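Aminopeptidase N family protein (Idiomarina loihiensis L2TR, PDB 4FGM) binds a zinc ion and is probably a metallo-aminopeptidase of the M61 family, removing residues from the amino ends of peptides. Local coordinates at residues A[138-143]-A[166-171]; A[221-226]-A[241-246]; A[543-548]-A[558-563]. All coordinates share one frame; numbering follows the deposited sequence.

How the interactions relate
Following the chain from the N terminus, the three contacts come in series, and none nests in or crosses another. Interaction 1 closes a loop of 22 residues, joining strand 137-140 to strand 168-171 within the M61 N-terminal domain. Interaction 2 closes the next, 14 residues between parallel strands 222-230 and 242-248, with strand 235-238 inside the loop. Interactions 1 and 2 touch, their centres about 9 Å apart: ND2 of Asn241 probably bonds to O of Gly141 at 2.8 Å, tying the N-terminal part to the sheet beside the zinc site. Interaction 3 closes a hairpin between strands 545-552 and 555-562, its centre about 56 Å from that of interaction 1 and about 52 Å from that of interaction 2.

Interaction 1: residues A[138-143]-A[166-171]; sequences VATGMP and YPFLIG
Carbonyl O of Pro167 is gripped twice: OG1 of Thr140 donates to it at 3.0 Å, from above the carbonyl plane, and a water held by N of Gly141 donates at 2.7 Å. Thr140 OG1 lies anti to its backbone N (chi1 178°) and also accepts from N of Met142 at 3.1 Å, nearly straight at 176°, an ST turn spanning Thr140 to Met142. The same hydroxyl oxygen stands over the centre of the Phe168 ring, while SE of Met142, a selenomethionine, meets that ring in plane at its edge. On Tyr166, CA of Met142 sits over one ring face, 3.6 Å from the centroid, and Pro143 CD covers the same face farther out. An alanine in place of Tyr166 would probably open a gap beneath Met142 CA and Pro143 CD, letting the turn shift. Next to it the strands pair antiparallel: Ala139 N donates to Leu169 O at 3.0 Å, and Leu169 N returns a bond to Ala139 O at 3.1 Å. Strand 168-171 lies between 137-140 and 103-106; Phe168 packs on strand 123-127, whereas Ala139 and Leu169 meet strands 183-190 and 222-230.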
ATOM      1  N   VAL A 138      15.115  -9.991 -17.164  1.00 37.70           N
ATOM      2  CA  VAL A 138      15.290  -8.944 -16.171  1.00 37.92           C
ATOM      3  C   VAL A 138      14.378  -7.766 -16.476  1.00 41.87           C
ATOM      4  O   VAL A 138      14.178  -7.410 -17.639  1.00 48.39           O
ATOM      5  CB  VAL A 138      16.760  -8.442 -16.166  1.00 41.79           C
ATOM      6  CG1 VAL A 138      16.917  -7.254 -15.233  1.00 36.20           C
ATOM      7  CG2 VAL A 138      17.679  -9.563 -15.758  1.00 36.36           C
ATOM      8  N   ALA A 139      13.831  -7.163 -15.425  1.00 38.99           N
ATOM      9  CA  ALA A 139      12.955  -6.009 -15.572  1.00 35.88           C
ATOM     10  C   ALA A 139      13.220  -5.063 -14.408  1.00 37.19           C
ATOM     11  O   ALA A 139      13.329  -5.487 -13.253  1.00 40.11           O
ATOM     12  CB  ALA A 139      11.487  -6.450 -15.584  1.00 32.38           C
ATOM     13  N   THR A 140      13.335  -3.780 -14.722  1.00 37.79           N
ATOM     14  CA  THR A 140      13.598  -2.758 -13.721  1.00 34.91           C
ATOM     15  C   THR A 140      13.555  -1.389 -14.380  1.00 39.14           C
ATOM     16  O   THR A 140      13.646  -1.271 -15.602  1.00 40.20           O
ATOM     17  CB  THR A 140      14.992  -2.926 -13.093  1.00 37.57           C
ATOM     18  OG1 THR A 140      15.219  -1.867 -12.155  1.00 44.48           O
ATOM     19  CG2 THR A 140      16.083  -2.870 -14.177  1.00 38.36           C
ATOM     20  N   GLY A 141      13.423  -0.353 -13.568  1.00 36.09           N
ATOM     21  CA  GLY A 141      13.396   0.988 -14.112  1.00 33.32           C
ATOM     22  C   GLY A 141      14.753   1.653 -13.982  1.00 34.19           C
ATOM     23  O   GLY A 141      14.942   2.786 -14.425  1.00 37.88           O
HETATM   24  N   MSE A 142      15.707   0.962 -13.364  1.00 34.32           N
HETATM   25  CA  MSE A 142      17.039   1.543 -13.206  1.00 39.73           C
HETATM   26  C   MSE A 142      17.683   1.732 -14.579  1.00 36.45           C
HETATM   27  O   MSE A 142      17.713   0.807 -15.385  1.00 40.36           O
HETATM   28  CB  MSE A 142      17.921   0.644 -12.351  1.00 38.03           C
HETATM   29  CG  MSE A 142      19.157   1.346 -11.812  1.00 43.86           C
HETATM   30 SE   MSE A 142      20.213   0.219 -10.632  1.00 61.25          SE
HETATM   31  CE  MSE A 142      19.058   0.240  -9.069  1.00144.29           C
ATOM     32  N   PRO A 143      18.194   2.943 -14.864  1.00 37.62           N
ATOM     33  CA  PRO A 143      18.839   3.252 -16.152  1.00 40.38           C
ATOM     34  C   PRO A 143      19.841   2.177 -16.553  1.00 43.40           C
ATOM     35  O   PRO A 143      20.746   1.835 -15.782  1.00 41.98           O
ATOM     36  CB  PRO A 143      19.509   4.599 -15.892  1.00 35.25           C
ATOM     37  CG  PRO A 143      18.568   5.244 -14.889  1.00 32.41           C
ATOM     38  CD  PRO A 143      18.269   4.096 -13.943  1.00 37.37           C
ATOM     39  N   TYR A 166      14.940   1.509  -7.155  1.00 33.86           N
ATOM     40  CA  TYR A 166      14.716   0.758  -8.385  1.00 31.84           C
ATOM     41  C   TYR A 166      14.665  -0.722  -8.042  1.00 37.13           C
ATOM     42  O   TYR A 166      15.701  -1.362  -7.905  1.00 38.35           O
ATOM     43  CB  TYR A 166      15.847   0.981  -9.412  1.00 34.13           C
ATOM     44  CG  TYR A 166      15.995   2.390  -9.927  1.00 35.26           C
ATOM     45  CD1 TYR A 166      17.124   3.144  -9.624  1.00 35.87           C
ATOM     46  CD2 TYR A 166      15.011   2.965 -10.734  1.00 35.91           C
ATOM     47  CE1 TYR A 166      17.277   4.441 -10.108  1.00 37.60           C
ATOM     48  CE2 TYR A 166      15.147   4.258 -11.228  1.00 31.91           C
ATOM     49  CZ  TYR A 166      16.284   4.996 -10.912  1.00 42.30           C
ATOM     50  OH  TYR A 166      16.434   6.279 -11.401  1.00 45.48           O
ATOM     51  N   PRO A 167      13.461  -1.282  -7.857  1.00 40.49           N
ATOM     52  CA  PRO A 167      13.421  -2.715  -7.536  1.00 39.45           C
ATOM     53  C   PRO A 167      13.712  -3.528  -8.792  1.00 42.70           C
ATOM     54  O   PRO A 167      13.608  -3.010  -9.899  1.00 37.69           O
ATOM     55  CB  PRO A 167      11.996  -2.920  -7.018  1.00 33.97           C
ATOM     56  CG  PRO A 167      11.206  -1.836  -7.738  1.00 37.25           C
ATOM     57  CD  PRO A 167      12.146  -0.649  -7.634  1.00 37.05           C
ATOM     58  N   PHE A 168      14.091  -4.790  -8.613  1.00 37.96           N
ATOM     59  CA  PHE A 168      14.396  -5.683  -9.733  1.00 36.00           C
ATOM     60  C   PHE A 168      13.541  -6.948  -9.657  1.00 40.94           C
ATOM     61  O   PHE A 168      13.296  -7.486  -8.572  1.00 43.01           O
ATOM     62  CB  PHE A 168      15.878  -6.113  -9.720  1.00 33.59           C
ATOM     63  CG  PHE A 168      16.828  -5.114 -10.324  1.00 36.29           C
ATOM     64  CD1 PHE A 168      17.117  -3.916  -9.673  1.00 32.82           C
ATOM     65  CD2 PHE A 168      17.453  -5.382 -11.542  1.00 37.17           C
ATOM     66  CE1 PHE A 168      18.030  -3.003 -10.216  1.00 34.75           C
ATOM     67  CE2 PHE A 168      18.365  -4.478 -12.097  1.00 39.35           C
ATOM     68  CZ  PHE A 168      18.651  -3.284 -11.435  1.00 36.27           C
ATOM     69  N   LEU A 169      13.101  -7.422 -10.817  1.00 36.84           N
ATOM     70  CA  LEU A 169      12.302  -8.638 -10.917  1.00 34.46           C
ATOM     71  C   LEU A 169      12.933  -9.505 -12.009  1.00 33.79           C
ATOM     72  O   LEU A 169      13.143  -9.047 -13.136  1.00 41.66           O
ATOM     73  CB  LEU A 169      10.850  -8.299 -11.284  1.00 31.17           C
ATOM     74  CG  LEU A 169       9.891  -9.479 -11.484  1.00 36.48           C
ATOM     75  CD1 LEU A 169       9.910 -10.365 -10.242  1.00 37.37           C
ATOM     76  CD2 LEU A 169       8.475  -8.968 -11.751  1.00 31.34           C
ATOM     77  N   ILE A 170      13.251 -10.747 -11.671  1.00 33.62           N
ATOM     78  CA  ILE A 170      13.854 -11.648 -12.635  1.00 32.64           C
ATOM     79  C   ILE A 170      13.121 -12.985 -12.690  1.00 35.62           C
ATOM     80  O   ILE A 170      12.509 -13.400 -11.716  1.00 43.76           O
ATOM     81  CB  ILE A 170      15.353 -11.889 -12.306  1.00 33.68           C
ATOM     82  CG1 ILE A 170      15.509 -12.436 -10.888  1.00 35.35           C
ATOM     83  CG2 ILE A 170      16.122 -10.587 -12.426  1.00 36.85           C
ATOM     84  CD1 ILE A 170      16.957 -12.693 -10.485  1.00 35.55           C
ATOM     85  N   GLY A 171      13.179 -13.655 -13.837  1.00 38.41           N
ATOM     86  CA  GLY A 171      12.514 -14.936 -13.967  1.00 38.50           C
ATOM     87  C   GLY A 171      11.976 -15.147 -15.365  1.00 41.74           C
ATOM     88  O   GLY A 171      12.429 -14.508 -16.313  1.00 43.64           O
TER
HETATM   89  O   HOH W   1      12.752  -0.622 -10.830  1.00 35.46           O

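Interaction 2: residues A[221-226]-A[241-246]; sequences QSYTFL and NSTALL
Thr224 and Ser242 begin a parallel ladder that runs through Phe225 with Thr243 to Leu226 with Ala244, the segment axes only 11° apart and 4.9 Å at closest approach. Four backbone bonds alternate in direction along it: Thr224 N to Asn241 O, Thr243 N to Thr224 O, Leu226 N to Thr243 O, and Leu245 N to Leu226 O, the last at 2.7 Å. Asn241 O also accepts from a water at 3.0 Å, which is hydrogen-bonded to the hydroxyls of Ser222 and Thr224 as well and so bridges the two strands where the ladder begins.

Tyr223 reaches across to the second strand. Its CG is anti to the backbone N (chi1 -170°), and one face of the ring receives CA of Ser242, a CH-pi contact 3.9 Å from the centroid and offset toward the rim. Beyond the ring, OH lies 3.2 Å from CB of Thr243. The CG2 methyl of Thr243 touches that OH and also packs 3.6 Å from CD2 of Phe225, while its OG1 bonds to O of Leu237. Within the first strand, Tyr223 CE1 stands over the centre of the Phe225 ring, and Phe225 CD1 lies in plane at the edge of the Tyr223 ring. At the far end, Leu245 CD1 approaches the edge of the Phe225 ring.

These side chains pack against helix 262-277: Phe225 meets Cys271, and Thr243 and Leu245 both touch Glu274. That helix carries the HExxH sequence whose His273 and His277 bind zinc together with Glu307. A mixed sheet packed on the zinc-bearing helix, with an antiparallel edge strand here formed by 235-238, is characteristic of gluzincin metallopeptidases; Leu237 and Glu238 of that strand line the maleic acid pocket.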
ATOM      1  N   GLN A 221      10.534   9.133 -17.534  1.00 45.83           N
ATOM      2  CA  GLN A 221      10.618   9.021 -18.988  1.00 53.17           C
ATOM      3  C   GLN A 221      10.078   7.690 -19.496  1.00 51.22           C
ATOM      4  O   GLN A 221       9.877   7.507 -20.696  1.00 53.18           O
ATOM      5  CB  GLN A 221      12.055   9.214 -19.460  1.00 62.30           C
ATOM      6  CG  GLN A 221      12.555  10.631 -19.281  1.00 75.18           C
ATOM      7  CD  GLN A 221      13.989  10.788 -19.723  1.00 87.70           C
ATOM      8  OE1 GLN A 221      14.266  11.150 -20.869  1.00 94.39           O
ATOM      9  NE2 GLN A 221      14.919  10.496 -18.817  1.00 88.11           N
ATOM     10  N   SER A 222       9.852   6.765 -18.572  1.00 47.12           N
ATOM     11  CA  SER A 222       9.308   5.452 -18.895  1.00 45.36           C
ATOM     12  C   SER A 222       8.822   4.882 -17.568  1.00 44.66           C
ATOM     13  O   SER A 222       9.258   5.334 -16.508  1.00 41.93           O
ATOM     14  CB  SER A 222      10.379   4.551 -19.498  1.00 41.36           C
ATOM     15  OG  SER A 222      11.332   4.185 -18.524  1.00 46.72           O
ATOM     16  N   TYR A 223       7.920   3.910 -17.611  1.00 40.56           N
ATOM     17  CA  TYR A 223       7.415   3.348 -16.369  1.00 41.90           C
ATOM     18  C   TYR A 223       7.132   1.852 -16.474  1.00 41.96           C
ATOM     19  O   TYR A 223       6.638   1.374 -17.499  1.00 43.00           O
ATOM     20  CB  TYR A 223       6.162   4.113 -15.943  1.00 39.93           C
ATOM     21  CG  TYR A 223       5.679   3.788 -14.551  1.00 44.08           C
ATOM     22  CD1 TYR A 223       4.887   2.665 -14.309  1.00 38.99           C
ATOM     23  CD2 TYR A 223       6.009   4.609 -13.474  1.00 41.23           C
ATOM     24  CE1 TYR A 223       4.432   2.373 -13.032  1.00 36.87           C
ATOM     25  CE2 TYR A 223       5.561   4.321 -12.190  1.00 32.60           C
ATOM     26  CZ  TYR A 223       4.767   3.203 -11.978  1.00 38.13           C
ATOM     27  OH  TYR A 223       4.274   2.947 -10.719  1.00 44.79           O
ATOM     28  N   THR A 224       7.449   1.119 -15.408  1.00 39.02           N
ATOM     29  CA  THR A 224       7.255  -0.328 -15.400  1.00 40.85           C
ATOM     30  C   THR A 224       6.472  -0.843 -14.204  1.00 36.80           C
ATOM     31  O   THR A 224       6.780  -0.515 -13.054  1.00 42.51           O
ATOM     32  CB  THR A 224       8.597  -1.077 -15.376  1.00 43.77           C
ATOM     33  OG1 THR A 224       9.556  -0.381 -16.182  1.00 49.11           O
ATOM     34  CG2 THR A 224       8.407  -2.501 -15.908  1.00 41.64           C
ATOM     35  N   PHE A 225       5.468  -1.667 -14.481  1.00 40.72           N
ATOM     36  CA  PHE A 225       4.661  -2.267 -13.421  1.00 43.35           C
ATOM     37  C   PHE A 225       5.213  -3.671 -13.182  1.00 37.96           C
ATOM     38  O   PHE A 225       4.888  -4.597 -13.928  1.00 39.65           O
ATOM     39  CB  PHE A 225       3.193  -2.357 -13.841  1.00 41.20           C
ATOM     40  CG  PHE A 225       2.490  -1.031 -13.914  1.00 40.67           C
ATOM     41  CD1 PHE A 225       2.469  -0.300 -15.097  1.00 37.74           C
ATOM     42  CD2 PHE A 225       1.841  -0.516 -12.799  1.00 41.34           C
ATOM     43  CE1 PHE A 225       1.789   0.927 -15.170  1.00 34.88           C
ATOM     44  CE2 PHE A 225       1.167   0.700 -12.864  1.00 36.83           C
ATOM     45  CZ  PHE A 225       1.145   1.426 -14.049  1.00 40.39           C
ATOM     46  N   LEU A 226       6.068  -3.816 -12.168  1.00 35.21           N
ATOM     47  CA  LEU A 226       6.673  -5.111 -11.847  1.00 36.27           C
ATOM     48  C   LEU A 226       5.678  -5.900 -11.005  1.00 44.01           C
ATOM     49  O   LEU A 226       5.383  -5.536  -9.865  1.00 48.09           O
ATOM     50  CB  LEU A 226       7.983  -4.908 -11.084  1.00 36.91           C
ATOM     51  CG  LEU A 226       8.985  -3.981 -11.779  1.00 42.12           C
ATOM     52  CD1 LEU A 226      10.253  -3.873 -10.929  1.00 42.82           C
ATOM     53  CD2 LEU A 226       9.318  -4.512 -13.174  1.00 39.90           C
ATOM     54  N   ASN A 241       9.952   5.551 -11.129  1.00 37.48           N
ATOM     55  CA  ASN A 241       9.583   5.216 -12.502  1.00 36.73           C
ATOM     56  C   ASN A 241       9.152   3.753 -12.643  1.00 42.42           C
ATOM     57  O   ASN A 241       9.184   3.169 -13.733  1.00 46.24           O
ATOM     58  CB  ASN A 241      10.731   5.560 -13.461  1.00 31.07           C
ATOM     59  CG  ASN A 241      11.904   4.590 -13.365  1.00 41.99           C
ATOM     60  OD1 ASN A 241      12.097   3.925 -12.344  1.00 44.18           O
ATOM     61  ND2 ASN A 241      12.704   4.518 -14.438  1.00 37.46           N
ATOM     62  N   SER A 242       8.722   3.179 -11.523  1.00 42.32           N
ATOM     63  CA  SER A 242       8.266   1.794 -11.488  1.00 38.63           C
ATOM     64  C   SER A 242       7.534   1.519 -10.177  1.00 44.78           C
ATOM     65  O   SER A 242       7.481   2.365  -9.274  1.00 39.63           O
ATOM     66  CB  SER A 242       9.455   0.837 -11.579  1.00 35.32           C
ATOM     67  OG  SER A 242      10.203   0.866 -10.377  1.00 30.13           O
ATOM     68  N   THR A 243       6.973   0.324 -10.080  1.00 40.28           N
ATOM     69  CA  THR A 243       6.293  -0.091  -8.870  1.00 44.98           C
ATOM     70  C   THR A 243       6.397  -1.601  -8.779  1.00 45.80           C
ATOM     71  O   THR A 243       6.462  -2.288  -9.797  1.00 44.50           O
ATOM     72  CB  THR A 243       4.797   0.343  -8.851  1.00 45.25           C
ATOM     73  OG1 THR A 243       4.208  -0.049  -7.604  1.00 41.60           O
ATOM     74  CG2 THR A 243       4.025  -0.292  -9.995  1.00 36.27           C
ATOM     75  N   ALA A 244       6.456  -2.107  -7.554  1.00 44.86           N
ATOM     76  CA  ALA A 244       6.525  -3.544  -7.321  1.00 36.01           C
ATOM     77  C   ALA A 244       5.174  -3.954  -6.729  1.00 41.98           C
ATOM     78  O   ALA A 244       4.753  -3.446  -5.681  1.00 43.62           O
ATOM     79  CB  ALA A 244       7.663  -3.875  -6.352  1.00 35.76           C
ATOM     80  N   LEU A 245       4.496  -4.867  -7.417  1.00 40.52           N
ATOM     81  CA  LEU A 245       3.188  -5.332  -6.985  1.00 39.57           C
ATOM     82  C   LEU A 245       3.142  -6.825  -6.718  1.00 39.19           C
ATOM     83  O   LEU A 245       3.823  -7.610  -7.372  1.00 41.74           O
ATOM     84  CB  LEU A 245       2.146  -5.033  -8.061  1.00 42.21           C
ATOM     85  CG  LEU A 245       2.107  -3.652  -8.710  1.00 41.34           C
ATOM     86  CD1 LEU A 245       1.198  -3.714  -9.945  1.00 39.73           C
ATOM     87  CD2 LEU A 245       1.621  -2.612  -7.692  1.00 32.36           C
ATOM     88  N   LEU A 246       2.322  -7.208  -5.749  1.00 40.77           N
ATOM     89  CA  LEU A 246       2.104  -8.614  -5.439  1.00 41.56           C
ATOM     90  C   LEU A 246       0.593  -8.739  -5.530  1.00 40.70           C
ATOM     91  O   LEU A 246      -0.128  -8.091  -4.776  1.00 38.74           O
ATOM     92  CB  LEU A 246       2.565  -8.959  -4.027  1.00 41.75           C
ATOM     93  CG  LEU A 246       2.236 -10.402  -3.633  1.00 44.62           C
ATOM     94  CD1 LEU A 246       2.981 -11.371  -4.549  1.00 38.62           C
ATOM     95  CD2 LEU A 246       2.609 -10.631  -2.173  1.00 44.02           C
TER
HETATM   96  O   HOH W   2      10.664   2.387 -16.252  1.00 43.31           O

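Interaction 3: residues A[543-548]-A[558-563]; sequences GDTVTI and TLELTW
Gly543 and Trp563 lie at the open end of an antiparallel beta hairpin, formed by strands 545-552 and 555-562 in the C-terminal part of the chain, consistent with the PDZ assignment of this protein. Gly543 N donates to O of Trp563 at 2.8 Å, and Trp563 N returns a bond to O of Asp544 at 3.0 Å, so the pairing extends past the strand ends. Asp544 turns its carboxylate back to its own side, where OD2 bonds to N of Ile541. At Thr545, a non-hydrogen-bonded position, OG1 meets OG1 of Thr562 at 2.9 Å, a hydroxyl pair in which either may donate. The CG2 of Thr545, anti to its backbone N, instead packs 3.4 Å from CG of Glu560. Val546 faces the other way and is paired with Leu561 by two backbone bonds, both close to straight (164° and 172°). Its CG2 approaches NE1 of Trp563, whose indole stacks on Tyr540 and carries Leu561 CD2 over the ring centre, 3.6 Å above the plane. Thr547 returns to the side of Thr545 and Glu560, and its CG2 touches that of Thr558. Ile548 continues the ladder, pairing with Leu559 through a second reciprocal pair of backbone bonds. On the face shared with Val546, Ile548 packs against Ile520 and Ile523 of strand 519-523, while its CG1 rests 3.8 Å from CB of Leu561.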
ATOM      1  N   GLY A 543     -32.184  -8.365  22.417  1.00 46.72           N
ATOM      2  CA  GLY A 543     -32.779  -8.676  23.701  1.00 41.47           C
ATOM      3  C   GLY A 543     -32.756 -10.161  24.022  1.00 49.51           C
ATOM      4  O   GLY A 543     -32.858 -10.545  25.186  1.00 47.14           O
ATOM      5  N   ASP A 544     -32.629 -11.005  23.001  1.00 47.26           N
ATOM      6  CA  ASP A 544     -32.587 -12.438  23.245  1.00 49.71           C
ATOM      7  C   ASP A 544     -31.242 -12.825  23.844  1.00 48.49           C
ATOM      8  O   ASP A 544     -30.210 -12.229  23.535  1.00 50.98           O
ATOM      9  CB  ASP A 544     -32.807 -13.226  21.949  1.00 57.70           C
ATOM     10  CG  ASP A 544     -34.240 -13.163  21.462  1.00 63.92           C
ATOM     11  OD1 ASP A 544     -35.134 -12.896  22.290  1.00 65.54           O
ATOM     12  OD2 ASP A 544     -34.475 -13.398  20.258  1.00 62.74           O
ATOM     13  N   THR A 545     -31.256 -13.824  24.713  1.00 46.27           N
ATOM     14  CA  THR A 545     -30.027 -14.288  25.332  1.00 49.20           C
ATOM     15  C   THR A 545     -29.765 -15.753  25.004  1.00 46.32           C
ATOM     16  O   THR A 545     -30.669 -16.580  25.045  1.00 42.00           O
ATOM     17  CB  THR A 545     -30.075 -14.122  26.856  1.00 48.55           C
ATOM     18  OG1 THR A 545     -30.272 -12.740  27.171  1.00 47.36           O
ATOM     19  CG2 THR A 545     -28.760 -14.606  27.487  1.00 44.30           C
ATOM     20  N   VAL A 546     -28.519 -16.053  24.659  1.00 43.57           N
ATOM     21  CA  VAL A 546     -28.113 -17.411  24.341  1.00 40.78           C
ATOM     22  C   VAL A 546     -26.783 -17.691  25.015  1.00 43.27           C
ATOM     23  O   VAL A 546     -26.065 -16.771  25.425  1.00 36.41           O
ATOM     24  CB  VAL A 546     -27.928 -17.623  22.831  1.00 39.96           C
ATOM     25  CG1 VAL A 546     -29.240 -17.381  22.101  1.00 44.41           C
ATOM     26  CG2 VAL A 546     -26.832 -16.705  22.310  1.00 36.04           C
ATOM     27  N   THR A 547     -26.463 -18.969  25.137  1.00 38.00           N
ATOM     28  CA  THR A 547     -25.214 -19.375  25.740  1.00 38.22           C
ATOM     29  C   THR A 547     -24.214 -19.595  24.613  1.00 41.59           C
ATOM     30  O   THR A 547     -24.566 -20.117  23.557  1.00 37.11           O
ATOM     31  CB  THR A 547     -25.407 -20.668  26.553  1.00 46.68           C
ATOM     32  OG1 THR A 547     -26.279 -20.395  27.654  1.00 48.51           O
ATOM     33  CG2 THR A 547     -24.072 -21.182  27.087  1.00 42.95           C
ATOM     34  N   ILE A 548     -22.977 -19.165  24.827  1.00 37.84           N
ATOM     35  CA  ILE A 548     -21.943 -19.335  23.817  1.00 34.71           C
ATOM     36  C   ILE A 548     -20.865 -20.225  24.404  1.00 39.55           C
ATOM     37  O   ILE A 548     -20.468 -20.037  25.554  1.00 40.99           O
ATOM     38  CB  ILE A 548     -21.257 -18.000  23.446  1.00 39.39           C
ATOM     39  CG1 ILE A 548     -22.276 -16.991  22.908  1.00 34.74           C
ATOM     40  CG2 ILE A 548     -20.123 -18.273  22.445  1.00 29.34           C
ATOM     41  CD1 ILE A 548     -22.921 -17.382  21.615  1.00 32.16           C
ATOM     42  N   THR A 558     -17.918 -21.087  28.898  1.00 36.69           N
ATOM     43  CA  THR A 558     -19.365 -21.176  28.767  1.00 38.73           C
ATOM     44  C   THR A 558     -19.806 -19.758  29.091  1.00 46.02           C
ATOM     45  O   THR A 558     -19.820 -19.352  30.253  1.00 46.20           O
ATOM     46  CB  THR A 558     -19.964 -22.163  29.781  1.00 40.12           C
ATOM     47  OG1 THR A 558     -19.418 -23.462  29.544  1.00 40.62           O
ATOM     48  CG2 THR A 558     -21.473 -22.232  29.648  1.00 35.52           C
ATOM     49  N   LEU A 559     -20.150 -19.006  28.053  1.00 38.64           N
ATOM     50  CA  LEU A 559     -20.543 -17.614  28.210  1.00 39.11           C
ATOM     51  C   LEU A 559     -22.011 -17.337  27.904  1.00 42.20           C
ATOM     52  O   LEU A 559     -22.677 -18.091  27.193  1.00 42.50           O
ATOM     53  CB  LEU A 559     -19.681 -16.744  27.289  1.00 37.53           C
ATOM     54  CG  LEU A 559     -18.161 -16.937  27.379  1.00 39.62           C
ATOM     55  CD1 LEU A 559     -17.456 -16.168  26.272  1.00 36.46           C
ATOM     56  CD2 LEU A 559     -17.681 -16.465  28.735  1.00 34.82           C
ATOM     57  N   GLU A 560     -22.508 -16.238  28.458  1.00 40.64           N
ATOM     58  CA  GLU A 560     -23.876 -15.812  28.217  1.00 44.51           C
ATOM     59  C   GLU A 560     -23.801 -14.552  27.354  1.00 44.68           C
ATOM     60  O   GLU A 560     -23.060 -13.616  27.662  1.00 42.01           O
ATOM     61  CB  GLU A 560     -24.606 -15.510  29.534  1.00 48.05           C
ATOM     62  CG  GLU A 560     -25.892 -14.706  29.333  1.00 64.51           C
ATOM     63  CD  GLU A 560     -26.736 -14.571  30.596  1.00 75.69           C
ATOM     64  OE1 GLU A 560     -27.305 -15.589  31.047  1.00 76.77           O
ATOM     65  OE2 GLU A 560     -26.833 -13.445  31.134  1.00 72.29           O
ATOM     66  N   LEU A 561     -24.553 -14.536  26.264  1.00 38.00           N
ATOM     67  CA  LEU A 561     -24.554 -13.379  25.383  1.00 40.29           C
ATOM     68  C   LEU A 561     -25.964 -12.861  25.088  1.00 44.85           C
ATOM     69  O   LEU A 561     -26.892 -13.632  24.812  1.00 42.94           O
ATOM     70  CB  LEU A 561     -23.824 -13.728  24.074  1.00 39.97           C
ATOM     71  CG  LEU A 561     -23.738 -12.670  22.972  1.00 37.96           C
ATOM     72  CD1 LEU A 561     -22.579 -13.007  22.052  1.00 35.67           C
ATOM     73  CD2 LEU A 561     -25.052 -12.601  22.187  1.00 38.66           C
ATOM     74  N   THR A 562     -26.124 -11.547  25.165  1.00 43.76           N
ATOM     75  CA  THR A 562     -27.413 -10.937  24.879  1.00 43.86           C
ATOM     76  C   THR A 562     -27.238 -10.075  23.644  1.00 48.06           C
ATOM     77  O   THR A 562     -26.452  -9.131  23.647  1.00 47.39           O
ATOM     78  CB  THR A 562     -27.910 -10.069  26.048  1.00 48.09           C
ATOM     79  OG1 THR A 562     -28.008 -10.874  27.231  1.00 54.40           O
ATOM     80  CG2 THR A 562     -29.291  -9.495  25.723  1.00 45.67           C
ATOM     81  N   TRP A 563     -27.968 -10.414  22.588  1.00 43.43           N
ATOM     82  CA  TRP A 563     -27.875  -9.688  21.326  1.00 45.23           C
ATOM     83  C   TRP A 563     -28.314  -8.248  21.468  1.00 46.03           C
ATOM     84  O   TRP A 563     -29.444  -7.977  21.870  1.00 44.74           O
ATOM     85  CB  TRP A 563     -28.730 -10.366  20.255  1.00 42.40           C
ATOM     86  CG  TRP A 563     -28.358 -11.785  20.013  1.00 40.87           C
ATOM     87  CD1 TRP A 563     -29.039 -12.895  20.421  1.00 37.90           C
ATOM     88  CD2 TRP A 563     -27.199 -12.257  19.311  1.00 40.52           C
ATOM     89  NE1 TRP A 563     -28.381 -14.031  20.011  1.00 39.84           N
ATOM     90  CE2 TRP A 563     -27.250 -13.668  19.328  1.00 38.03           C
ATOM     91  CE3 TRP A 563     -26.127 -11.623  18.666  1.00 38.32           C
ATOM     92  CZ2 TRP A 563     -26.260 -14.458  18.731  1.00 43.90           C
ATOM     93  CZ3 TRP A 563     -25.145 -12.407  18.073  1.00 41.19           C
ATOM     94  CH2 TRP A 563     -25.220 -13.811  18.108  1.00 43.64           C
TER